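Local coordinates for protein acetylxylan esterase / glucomannan deacetylase (Cellvibrio japonicus, PDB 2WAA) that removes acetyl groups from acetylated xylan and glucomannan during the breakdown of plant cell wall polysaccharides, at residues Ile148-Gly153 with Asp311-His316; Trp160-Glu165 with Pro317-His322; Gly168-Lys173 with Ala324-Leu329; Ile65-Asp70 with Thr75-Asp80. All blocks are in the same frame, centred on the assembly; numbering follows the deposited sequence. Where two conformers were deposited one is given.

Contact 1 of 4, residues Ile148-Gly153 with Asp311-His316; sequences IDRVAG and DNSDAH. With ACT (acetate ion), chain C.
R150 sets CG between its backbone N and carbonyl carbon (chi1 75°) and bends at chi3, which carries its guanidinium group across to the turn of D311-H316; D311, with a similar first torsion, presents its carboxylate from the opposite direction. The two charged groups form a salt bridge, R150 NH1 to D311 OD1 at 2.8 Å. OD1 lies in the guanidinium plane, but NH1 stands above the carboxylate plane, and the two flat groups are 82° apart. The same NH1 also donates to the carbonyl O of D314 at 2.9 Å, reaching it from the face opposite D311 N. R150 NH2 makes the straighter bond, 2.7 Å to H316 O with an angle of 164° at the hydrogen. CB of D314 rests over one face of the guanidinium group.

D311 OD1 ties the turn internally as well, taking OG of S313 at 2.6 Å and the backbone N of D314. Beyond it, D314 OD1 offers its syn lone pair to ND1 of H316, at 2.8 Å and in the ring plane, and its anti lone pair to H316 N; D314 OD2 pairs with K156. D314 and H316 are the inferred charge-relay residues beside the inferred nucleophile S141. NE2 of H316 reaches atom O of an acetate ion, probably from the crystallisation liquor, at 3.2 Å; the ion also bonds G186 N and N236 ND2, both inferred transition-state stabilisers. R150 grips the carbonyls of D314 and H316 and so probably steadies the backbone that carries the relay pair.

Contact 2 of 4, residues Trp160-Glu165 with Pro317-His322; sequences WWNARE and PTKDQH
Charge comes first: the aliphatic end of K319 passes beside the carboxylate of E165, with CE 3.5 Å from OE1, and NZ closes a long salt bridge to E165 OE1 at 3.4 Å, weak as a hydrogen bond. K319 has CG anti to the backbone N (chi1 176°) and a bend at chi3 that turns NZ to this oxygen, although its stronger partner is D149. OE1 lies well out of the guanidinium plane of R164, so those two interact by charge alone.

Among the hydrogen bonds, N162 ND2 donates to E165 OE1 at 2.9 Å, on the anti side of the carboxylate. The amide's OD1 receives E165 N from above its carbonyl plane, an Asx motif. One water joins the backbones, donating to E165 O at 2.7 Å and to K319 O at 2.8 Å.

CB of H322 packs against E165 O, 3.6 Å apart; its ND1 is engaged by the backbone N of Y167. T318 OG1 accepts from Q321 N at 3.1 Å and Q321 OE1 from T318 N, a capping box that starts helix 319-337 just after the loop carrying the inferred relay residues of this SGNH-type esterase.

Contact 3 of 4, residues Gly168-Lys173 with Ala324-Leu329; sequences GMLTAK and AMAREL
Two helices of the SGNH hydrolase domain, 167-174 and 319-337, meet closely here where T171 faces A326, with L170 and L329 beside them. Their segments run in broadly the same direction, crossing at -45°, and the axes come to 8.5 Å, close for a helix pair. The nearest backbones belong to T171 and A326, whose CA atoms are 5.0 Å apart.

The methyl group of A326 is the bump at the centre. Its CB touches both CB of L170 at 3.7 Å and OG1 of T171 at 3.4 Å. T171 OG1 also lies 3.4 Å from A326 CA, which shows how nearly the backbones meet. With OG1 anti to the carbonyl carbon (chi1 -62°), the hydroxyl bends beside its own helix and bonds to the carbonyl O of Y167, one turn earlier; this satisfies a buried polar atom within an otherwise apolar interface. A turn further along the second helix, L329 crosses T171 at about a right angle, and its CD2 touches both branches of the threonine, CG2 at 4.1 Å and OG1 at 3.9 Å. No hydrogen bond passes between the two segments.

T171 goes on to meet T330 and L333 of helix 319-337, while M325 and L329 reach back to Y167. M169 and A172 turn to strand 177-183, an outermost strand of the parallel sheet, so helix 167-174 lies between that strand and helix 319-337.

Contact 4 of 4, residues Ile65-Asp70 with Thr75-Asp80; sequences IDVIID and TSIKLD
I65 and I77 face each other on two neighbouring antiparallel strands, and their side chains start a row of interlocking branches. With chi1 at 61°, CG1 of I65 is tucked over its own backbone, beside CB of I77, 4.1 Å away. The other branch, CG2, approaches CD1 of L79 at 4.0 Å, and I65 CD1 lies near L79 CD2, so the leucine fork meets the isoleucine at about a right angle. On the other flank I77 sends CD1 to CG2 of V67, 3.9 Å off, packing alongside the valine. These branches, with T75 at the margin, occupy one face of the hairpin; V67 and I77 continue from it onto L88 and V86 of strand 84-91.

Strands 63-69 and 75-79 form this beta hairpin in the N-terminal domain of the CE2 esterase. The pairs I65-I77 and V67-T75 are hydrogen-bonded, each with two backbone bonds, such as I77 N to I65 O at 2.9 Å. D66-S76 between them is a non-hydrogen-bonded pair, and there the chains draw in to 4.4 Å between CA atoms, with CA-H...O contacts on both sides.

On the reverse face D66 and S76 make a polar pair. In one of the two conformers modelled for S76, OG donates to D66 OD1 at 2.7 Å, nearly in line with the C-O bond, so this bond is tentative; D66 OD2 holds R164 and R104. At the hairpin's turn end a water donates to V67 O at 3.2 Å and hydrogen-bonds with OG1 of T75 at 2.8 Å.

Following the chain from the N terminus, contact 4 comes first: it closes a short hairpin, with four residues between its segments, in the N-terminal beta domain, and is complete before the others open. Contacts 1, 2 and 3 then open in turn along 148-173 and close in the same order along 311-329, so they cross rather than nest. Each bridges some 150 residues and joins the region after strand 133-139 to loop 311-316 or to helix 319-337. Contacts 1 and 2 meet at the D149-K319 salt bridge, and contacts 2 and 3 share helix 319-337. The R164-D66 salt bridge links contact 2 to contact 4, tying the esterase domain to the beta domain.

Contact 1 of 4, residues Ile148-Gly153 with Asp311-His316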
# COMPACT_ATOMS: atom_id res chain seq x y z
N ILE A 148 -2.62 1.72 -13.01
CA ILE A 148 -1.45 1.02 -13.56
C ILE A 148 -1.87 -0.00 -14.62
O ILE A 148 -1.15 -0.18 -15.63
CB ILE A 148 -0.59 0.41 -12.44
CG1 ILE A 148 0.05 1.58 -11.65
CG2 ILE A 148 0.43 -0.60 -12.97
CD1 ILE A 148 0.85 1.13 -10.46
N ASP A 149 -3.00 -0.69 -14.40
CA ASP A 149 -3.40 -1.76 -15.33
C ASP A 149 -4.49 -1.32 -16.29
O ASP A 149 -5.35 -2.11 -16.67
CB ASP A 149 -3.85 -3.05 -14.60
CG ASP A 149 -2.68 -3.89 -14.06
OD1 ASP A 149 -1.49 -3.58 -14.34
OD2 ASP A 149 -2.95 -4.87 -13.30
N ARG A 150 -4.45 -0.05 -16.70
CA ARG A 150 -5.44 0.49 -17.61
C ARG A 150 -5.27 -0.25 -18.92
O ARG A 150 -4.18 -0.69 -19.26
CB ARG A 150 -5.16 1.98 -17.86
CG ARG A 150 -3.94 2.19 -18.80
CD ARG A 150 -3.41 3.65 -18.82
NE ARG A 150 -2.84 4.01 -17.51
CZ ARG A 150 -2.53 5.23 -17.09
NH1 ARG A 150 -2.67 6.30 -17.89
NH2 ARG A 150 -2.07 5.36 -15.85
N VAL A 151 -6.32 -0.30 -19.72
CA VAL A 151 -6.18 -0.84 -21.07
C VAL A 151 -6.94 0.11 -21.98
O VAL A 151 -8.02 0.56 -21.64
CB VAL A 151 -6.81 -2.23 -21.12
CG1 VAL A 151 -7.20 -2.61 -22.57
CG2 VAL A 151 -5.84 -3.22 -20.51
N ALA A 152 -6.33 0.46 -23.11
CA ALA A 152 -6.96 1.43 -24.02
C ALA A 152 -8.35 0.94 -24.46
O ALA A 152 -8.51 -0.23 -24.78
CB ALA A 152 -6.07 1.65 -25.20
N GLY A 153 -9.35 1.81 -24.41
CA GLY A 153 -10.71 1.38 -24.78
C GLY A 153 -11.65 1.11 -23.62
O GLY A 153 -12.88 1.21 -23.76
N ASP A 311 -0.93 9.11 -19.69
CA ASP A 311 -1.08 8.98 -21.16
C ASP A 311 -2.43 9.54 -21.56
O ASP A 311 -3.12 10.13 -20.72
CB ASP A 311 -0.87 7.54 -21.68
CG ASP A 311 -1.94 6.54 -21.19
OD1 ASP A 311 -3.00 6.92 -20.63
OD2 ASP A 311 -1.70 5.33 -21.39
N ASN A 312 -2.81 9.35 -22.81
CA ASN A 312 -4.04 9.97 -23.28
C ASN A 312 -5.25 9.52 -22.50
O ASN A 312 -6.12 10.33 -22.23
CB ASN A 312 -4.24 9.71 -24.77
CG ASN A 312 -3.30 10.52 -25.61
OD1 ASN A 312 -2.83 11.58 -25.18
ND2 ASN A 312 -2.97 10.01 -26.81
N SER A 313 -5.27 8.25 -22.09
CA SER A 313 -6.44 7.71 -21.38
C SER A 313 -6.60 8.14 -19.92
O SER A 313 -7.71 8.09 -19.40
CB SER A 313 -6.47 6.18 -21.44
OG SER A 313 -5.27 5.62 -20.93
N ASP A 314 -5.51 8.50 -19.25
CA ASP A 314 -5.59 8.83 -17.81
C ASP A 314 -4.29 9.55 -17.42
O ASP A 314 -3.20 9.12 -17.79
CB ASP A 314 -5.81 7.54 -17.04
CG ASP A 314 -6.29 7.76 -15.61
OD1 ASP A 314 -5.55 8.43 -14.88
OD2 ASP A 314 -7.40 7.28 -15.22
N ALA A 315 -4.41 10.67 -16.71
CA ALA A 315 -3.23 11.43 -16.27
C ALA A 315 -2.44 10.73 -15.17
O ALA A 315 -1.32 11.13 -14.90
CB ALA A 315 -3.64 12.83 -15.79
N HIS A 316 -3.01 9.70 -14.52
CA HIS A 316 -2.23 9.00 -13.49
C HIS A 316 -1.03 8.34 -14.16
O HIS A 316 -1.15 7.85 -15.28
CB HIS A 316 -3.06 7.91 -12.79
CG HIS A 316 -4.04 8.44 -11.80
ND1 HIS A 316 -5.30 8.85 -12.17
CD2 HIS A 316 -3.96 8.62 -10.46
CE1 HIS A 316 -5.96 9.28 -11.10
NE2 HIS A 316 -5.16 9.16 -10.05
C ACT C . -5.01 11.21 -6.76
O ACT C . -5.98 11.07 -7.59
OXT ACT C . -5.22 10.77 -5.61
CH3 ACT C . -3.69 11.85 -7.11

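Contact 2 of 4, residues Trp160-Glu165 with Pro317-His322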
# COMPACT_ATOMS: atom_id res chain seq x y z
N TRP A 160 -8.25 -1.63 -12.74
CA TRP A 160 -7.10 -0.86 -13.15
C TRP A 160 -6.04 -0.67 -12.06
O TRP A 160 -4.93 -0.23 -12.37
CB TRP A 160 -7.58 0.52 -13.62
CG TRP A 160 -8.18 0.53 -15.00
CD1 TRP A 160 -8.82 -0.52 -15.67
CD2 TRP A 160 -8.24 1.65 -15.87
NE1 TRP A 160 -9.23 -0.09 -16.91
CE2 TRP A 160 -8.91 1.24 -17.05
CE3 TRP A 160 -7.82 2.98 -15.75
CZ2 TRP A 160 -9.13 2.10 -18.14
CZ3 TRP A 160 -8.03 3.84 -16.82
CH2 TRP A 160 -8.69 3.40 -17.99
N TRP A 161 -6.37 -0.93 -10.80
CA TRP A 161 -5.38 -0.76 -9.74
C TRP A 161 -4.39 -1.95 -9.66
O TRP A 161 -4.79 -3.11 -9.75
CB TRP A 161 -6.08 -0.64 -8.38
CG TRP A 161 -6.58 0.74 -8.02
CD1 TRP A 161 -6.17 1.47 -6.95
CD2 TRP A 161 -7.61 1.52 -8.66
NE1 TRP A 161 -6.84 2.67 -6.90
CE2 TRP A 161 -7.74 2.73 -7.92
CE3 TRP A 161 -8.44 1.32 -9.79
CZ2 TRP A 161 -8.63 3.74 -8.27
CZ3 TRP A 161 -9.37 2.33 -10.12
CH2 TRP A 161 -9.43 3.53 -9.38
N ASN A 162 -3.11 -1.65 -9.47
CA ASN A 162 -2.12 -2.71 -9.34
C ASN A 162 -1.10 -2.33 -8.29
O ASN A 162 -0.32 -1.41 -8.50
CB ASN A 162 -1.48 -2.93 -10.71
CG ASN A 162 -0.51 -4.09 -10.72
OD1 ASN A 162 0.01 -4.50 -9.67
ND2 ASN A 162 -0.19 -4.58 -11.92
N ALA A 163 -1.09 -3.01 -7.15
CA ALA A 163 -0.19 -2.64 -6.05
C ALA A 163 1.24 -3.14 -6.29
O ALA A 163 2.21 -2.41 -6.04
CB ALA A 163 -0.74 -3.23 -4.71
N ARG A 164 1.37 -4.39 -6.75
CA ARG A 164 2.68 -5.04 -6.92
C ARG A 164 3.60 -4.24 -7.83
O ARG A 164 4.83 -4.26 -7.66
CB ARG A 164 2.56 -6.41 -7.61
CG ARG A 164 2.27 -7.64 -6.82
CD ARG A 164 1.62 -8.76 -7.78
NE ARG A 164 2.19 -8.73 -9.15
CZ ARG A 164 1.54 -8.51 -10.31
NH1 ARG A 164 0.20 -8.29 -10.42
NH2 ARG A 164 2.26 -8.51 -11.41
N GLU A 165 3.01 -3.61 -8.86
CA GLU A 165 3.77 -2.86 -9.85
C GLU A 165 3.77 -1.37 -9.64
O GLU A 165 4.26 -0.60 -10.49
CB GLU A 165 3.29 -3.23 -11.27
CG GLU A 165 3.63 -4.70 -11.49
CD GLU A 165 3.37 -5.18 -12.86
OE1 GLU A 165 2.21 -5.50 -13.16
OE2 GLU A 165 4.35 -5.23 -13.64
N PRO A 317 0.12 8.28 -13.47
CA PRO A 317 1.29 7.67 -14.07
C PRO A 317 1.00 6.24 -14.57
O PRO A 317 0.30 5.45 -13.89
CB PRO A 317 2.32 7.68 -12.94
CG PRO A 317 1.99 8.98 -12.17
CD PRO A 317 0.45 9.02 -12.22
N THR A 318 1.56 5.91 -15.73
CA THR A 318 1.40 4.58 -16.28
C THR A 318 2.29 3.54 -15.58
O THR A 318 3.15 3.89 -14.76
CB THR A 318 1.84 4.55 -17.77
OG1 THR A 318 3.21 4.95 -17.86
CG2 THR A 318 0.99 5.49 -18.62
N LYS A 319 2.06 2.27 -15.91
CA LYS A 319 2.92 1.20 -15.41
C LYS A 319 4.38 1.48 -15.73
O LYS A 319 5.23 1.35 -14.84
CB LYS A 319 2.50 -0.15 -16.02
CG LYS A 319 3.42 -1.36 -15.62
CD LYS A 319 2.85 -2.70 -16.16
CE LYS A 319 1.48 -2.95 -15.46
NZ LYS A 319 0.65 -4.21 -15.87
N ASP A 320 4.72 1.86 -16.95
CA ASP A 320 6.15 2.11 -17.20
C ASP A 320 6.69 3.34 -16.43
O ASP A 320 7.85 3.39 -16.05
CB ASP A 320 6.42 2.27 -18.69
CG ASP A 320 6.30 0.95 -19.41
OD1 ASP A 320 6.41 -0.13 -18.76
OD2 ASP A 320 6.09 0.98 -20.65
N GLN A 321 5.83 4.35 -16.25
CA GLN A 321 6.21 5.50 -15.45
C GLN A 321 6.45 5.11 -13.97
O GLN A 321 7.38 5.61 -13.33
CB GLN A 321 5.17 6.59 -15.58
CG GLN A 321 5.27 7.24 -16.99
CD GLN A 321 4.05 8.01 -17.41
OE1 GLN A 321 3.10 8.22 -16.63
NE2 GLN A 321 4.06 8.44 -18.67
N HIS A 322 5.59 4.26 -13.41
CA HIS A 322 5.87 3.77 -12.04
C HIS A 322 7.23 3.08 -11.95
O HIS A 322 7.94 3.21 -10.98
CB HIS A 322 4.77 2.81 -11.60
CG HIS A 322 3.59 3.49 -10.97
ND1 HIS A 322 3.44 3.63 -9.61
CD2 HIS A 322 2.51 4.09 -11.54
CE1 HIS A 322 2.33 4.30 -9.35
NE2 HIS A 322 1.73 4.59 -10.50
O HOH W 1 5.50 -0.66 -12.85

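Contact 3 of 4, residues Gly168-Lys173 with Ala324-Leu329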
# COMPACT_ATOMS: atom_id res chain seq x y z
N GLY A 168 5.92 2.25 -5.09
CA GLY A 168 6.21 1.98 -3.66
C GLY A 168 6.62 0.52 -3.47
O GLY A 168 7.60 0.24 -2.78
N MET A 169 5.89 -0.39 -4.10
CA MET A 169 6.25 -1.82 -3.98
C MET A 169 7.51 -2.19 -4.78
O MET A 169 8.34 -2.98 -4.29
CB MET A 169 5.07 -2.75 -4.29
CG MET A 169 3.84 -2.47 -3.37
SD MET A 169 2.76 -3.95 -3.23
CE MET A 169 3.47 -4.81 -1.83
N LEU A 170 7.70 -1.57 -5.95
CA LEU A 170 8.93 -1.83 -6.73
C LEU A 170 10.15 -1.31 -6.00
O LEU A 170 11.17 -1.99 -6.01
CB LEU A 170 8.88 -1.15 -8.11
CG LEU A 170 7.82 -1.74 -9.02
CD1 LEU A 170 7.74 -0.89 -10.26
CD2 LEU A 170 8.19 -3.17 -9.35
N THR A 171 10.04 -0.13 -5.36
CA THR A 171 11.13 0.46 -4.60
C THR A 171 11.49 -0.43 -3.38
O THR A 171 12.68 -0.67 -3.14
CB THR A 171 10.77 1.89 -4.16
OG1 THR A 171 10.57 2.71 -5.34
CG2 THR A 171 11.86 2.49 -3.32
N ALA A 172 10.48 -0.87 -2.64
CA ALA A 172 10.68 -1.78 -1.48
C ALA A 172 11.37 -3.07 -1.92
O ALA A 172 12.30 -3.51 -1.23
CB ALA A 172 9.36 -2.09 -0.78
N LYS A 173 10.92 -3.64 -3.02
CA LYS A 173 11.55 -4.87 -3.57
C LYS A 173 13.02 -4.62 -3.92
O LYS A 173 13.92 -5.35 -3.46
CB LYS A 173 10.81 -5.35 -4.82
CG LYS A 173 11.39 -6.62 -5.43
CD LYS A 173 10.58 -6.93 -6.68
CE LYS A 173 10.74 -8.40 -7.10
NZ LYS A 173 11.94 -8.48 -7.98
N ALA A 324 9.78 3.76 -13.81
CA ALA A 324 10.76 4.87 -13.87
C ALA A 324 10.87 5.55 -12.51
O ALA A 324 11.97 5.92 -12.08
CB ALA A 324 10.39 5.87 -14.96
N MET A 325 9.72 5.73 -11.83
CA MET A 325 9.70 6.42 -10.58
C MET A 325 10.54 5.63 -9.53
O MET A 325 11.29 6.21 -8.76
CB MET A 325 8.24 6.58 -10.08
CG MET A 325 7.41 7.57 -10.90
SD MET A 325 5.68 7.49 -10.37
CE MET A 325 5.81 7.87 -8.68
N ALA A 326 10.43 4.31 -9.55
CA ALA A 326 11.18 3.52 -8.61
C ALA A 326 12.67 3.63 -8.93
O ALA A 326 13.48 3.74 -8.02
CB ALA A 326 10.70 2.02 -8.66
N ARG A 327 13.02 3.62 -10.22
CA ARG A 327 14.45 3.80 -10.61
C ARG A 327 15.05 5.16 -10.22
O ARG A 327 16.28 5.28 -9.96
CB ARG A 327 14.60 3.56 -12.12
CG ARG A 327 14.35 2.10 -12.51
CD ARG A 327 14.79 1.89 -13.97
NE ARG A 327 14.04 2.72 -14.92
CZ ARG A 327 12.96 2.30 -15.58
NH1 ARG A 327 12.50 1.07 -15.40
NH2 ARG A 327 12.35 3.10 -16.42
N GLU A 328 14.22 6.21 -10.16
CA GLU A 328 14.71 7.53 -9.78
C GLU A 328 14.83 7.69 -8.29
O GLU A 328 15.73 8.35 -7.79
CB GLU A 328 13.78 8.63 -10.30
CG GLU A 328 13.98 9.02 -11.72
CD GLU A 328 13.27 10.33 -12.01
OE1 GLU A 328 12.48 10.81 -11.17
OE2 GLU A 328 13.52 10.90 -13.08
N LEU A 329 13.89 7.08 -7.57
CA LEU A 329 13.77 7.25 -6.13
C LEU A 329 14.79 6.34 -5.41
O LEU A 329 15.42 6.76 -4.46
CB LEU A 329 12.35 6.88 -5.70
CG LEU A 329 12.06 6.74 -4.21
CD1 LEU A 329 12.36 8.11 -3.53
CD2 LEU A 329 10.60 6.37 -4.00

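Contact 4 of 4, residues Ile65-Asp70 with Thr75-Asp80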
# COMPACT_ATOMS: atom_id res chain seq x y z
N ILE A 65 -7.95 -8.91 -5.92
CA ILE A 65 -6.71 -9.44 -5.37
C ILE A 65 -5.90 -10.11 -6.50
O ILE A 65 -6.46 -10.50 -7.54
CB ILE A 65 -7.00 -10.49 -4.27
CG1 ILE A 65 -7.81 -11.68 -4.87
CG2 ILE A 65 -7.73 -9.80 -3.06
CD1 ILE A 65 -7.96 -12.86 -3.92
N ASP A 66 -4.58 -10.21 -6.27
CA ASP A 66 -3.72 -11.11 -7.07
C ASP A 66 -3.40 -12.35 -6.24
O ASP A 66 -3.22 -12.27 -5.03
CB ASP A 66 -2.37 -10.44 -7.40
CG ASP A 66 -2.47 -9.47 -8.62
OD1 ASP A 66 -3.22 -9.77 -9.56
OD2 ASP A 66 -1.76 -8.44 -8.62
N VAL A 67 -3.36 -13.50 -6.91
CA VAL A 67 -2.99 -14.74 -6.25
C VAL A 67 -1.76 -15.23 -7.03
O VAL A 67 -1.79 -15.29 -8.24
CB VAL A 67 -4.09 -15.81 -6.34
CG1 VAL A 67 -3.58 -17.15 -5.68
CG2 VAL A 67 -5.36 -15.34 -5.60
N ILE A 68 -0.68 -15.48 -6.33
CA ILE A 68 0.57 -15.92 -6.98
C ILE A 68 1.01 -17.24 -6.35
O ILE A 68 1.20 -17.34 -5.13
CB ILE A 68 1.68 -14.89 -6.86
CG1 ILE A 68 1.20 -13.52 -7.39
CG2 ILE A 68 2.93 -15.38 -7.62
CD1 ILE A 68 1.97 -12.38 -6.86
N ILE A 69 1.10 -18.27 -7.19
CA ILE A 69 1.45 -19.62 -6.76
C ILE A 69 2.87 -19.90 -7.25
O ILE A 69 3.11 -19.78 -8.45
CB ILE A 69 0.53 -20.64 -7.39
CG1 ILE A 69 -0.94 -20.29 -7.11
CG2 ILE A 69 0.93 -22.06 -6.88
CD1 ILE A 69 -1.24 -20.18 -5.61
N ASP A 70 3.79 -20.18 -6.33
CA ASP A 70 5.18 -20.39 -6.68
C ASP A 70 5.67 -19.23 -7.54
O ASP A 70 5.48 -18.05 -7.17
CB ASP A 70 5.35 -21.76 -7.34
CG ASP A 70 4.91 -22.91 -6.39
OD1 ASP A 70 5.22 -22.80 -5.19
OD2 ASP A 70 4.29 -23.89 -6.83
N THR A 75 -2.74 -14.38 -10.94
CA THR A 75 -4.12 -14.44 -11.42
C THR A 75 -4.82 -13.32 -10.65
O THR A 75 -4.73 -13.28 -9.41
CB THR A 75 -4.76 -15.81 -11.13
OG1 THR A 75 -4.05 -16.82 -11.86
CG2 THR A 75 -6.27 -15.84 -11.55
N SER A 76 -5.49 -12.41 -11.35
CA SER A 76 -6.27 -11.37 -10.67
C SER A 76 -7.74 -11.80 -10.58
O SER A 76 -8.32 -12.24 -11.58
CB SER A 76 -6.17 -10.04 -11.42
OG SER A 76 -4.81 -9.71 -11.70
N ILE A 77 -8.34 -11.65 -9.41
CA ILE A 77 -9.71 -12.10 -9.15
C ILE A 77 -10.50 -11.00 -8.47
O ILE A 77 -9.99 -10.35 -7.55
CB ILE A 77 -9.62 -13.28 -8.15
CG1 ILE A 77 -8.73 -14.37 -8.75
CG2 ILE A 77 -11.06 -13.82 -7.76
CD1 ILE A 77 -8.60 -15.60 -7.78
N LYS A 78 -11.74 -10.78 -8.90
CA LYS A 78 -12.60 -9.78 -8.27
C LYS A 78 -13.47 -10.51 -7.24
O LYS A 78 -14.05 -11.54 -7.55
CB LYS A 78 -13.49 -9.11 -9.32
CG LYS A 78 -14.28 -7.89 -8.80
CD LYS A 78 -15.11 -7.31 -9.96
CE LYS A 78 -15.74 -6.00 -9.59
NZ LYS A 78 -16.48 -5.53 -10.87
N LEU A 79 -13.50 -10.05 -6.01
CA LEU A 79 -14.20 -10.80 -4.96
C LEU A 79 -15.65 -10.33 -4.79
O LEU A 79 -15.92 -9.14 -4.61
CB LEU A 79 -13.44 -10.61 -3.61
CG LEU A 79 -12.03 -11.23 -3.55
CD1 LEU A 79 -11.44 -10.88 -2.20
CD2 LEU A 79 -12.13 -12.78 -3.72
N ASP A 80 -16.57 -11.28 -4.80
CA ASP A 80 -17.99 -11.00 -4.56
C ASP A 80 -18.24 -10.50 -3.15
O ASP A 80 -17.47 -10.79 -2.24
CB ASP A 80 -18.74 -12.32 -4.73
CG ASP A 80 -20.22 -12.14 -5.07
OD1 ASP A 80 -20.52 -12.08 -6.29
OD2 ASP A 80 -21.05 -12.12 -4.13
O HOH W 2 -2.54 -17.96 -9.77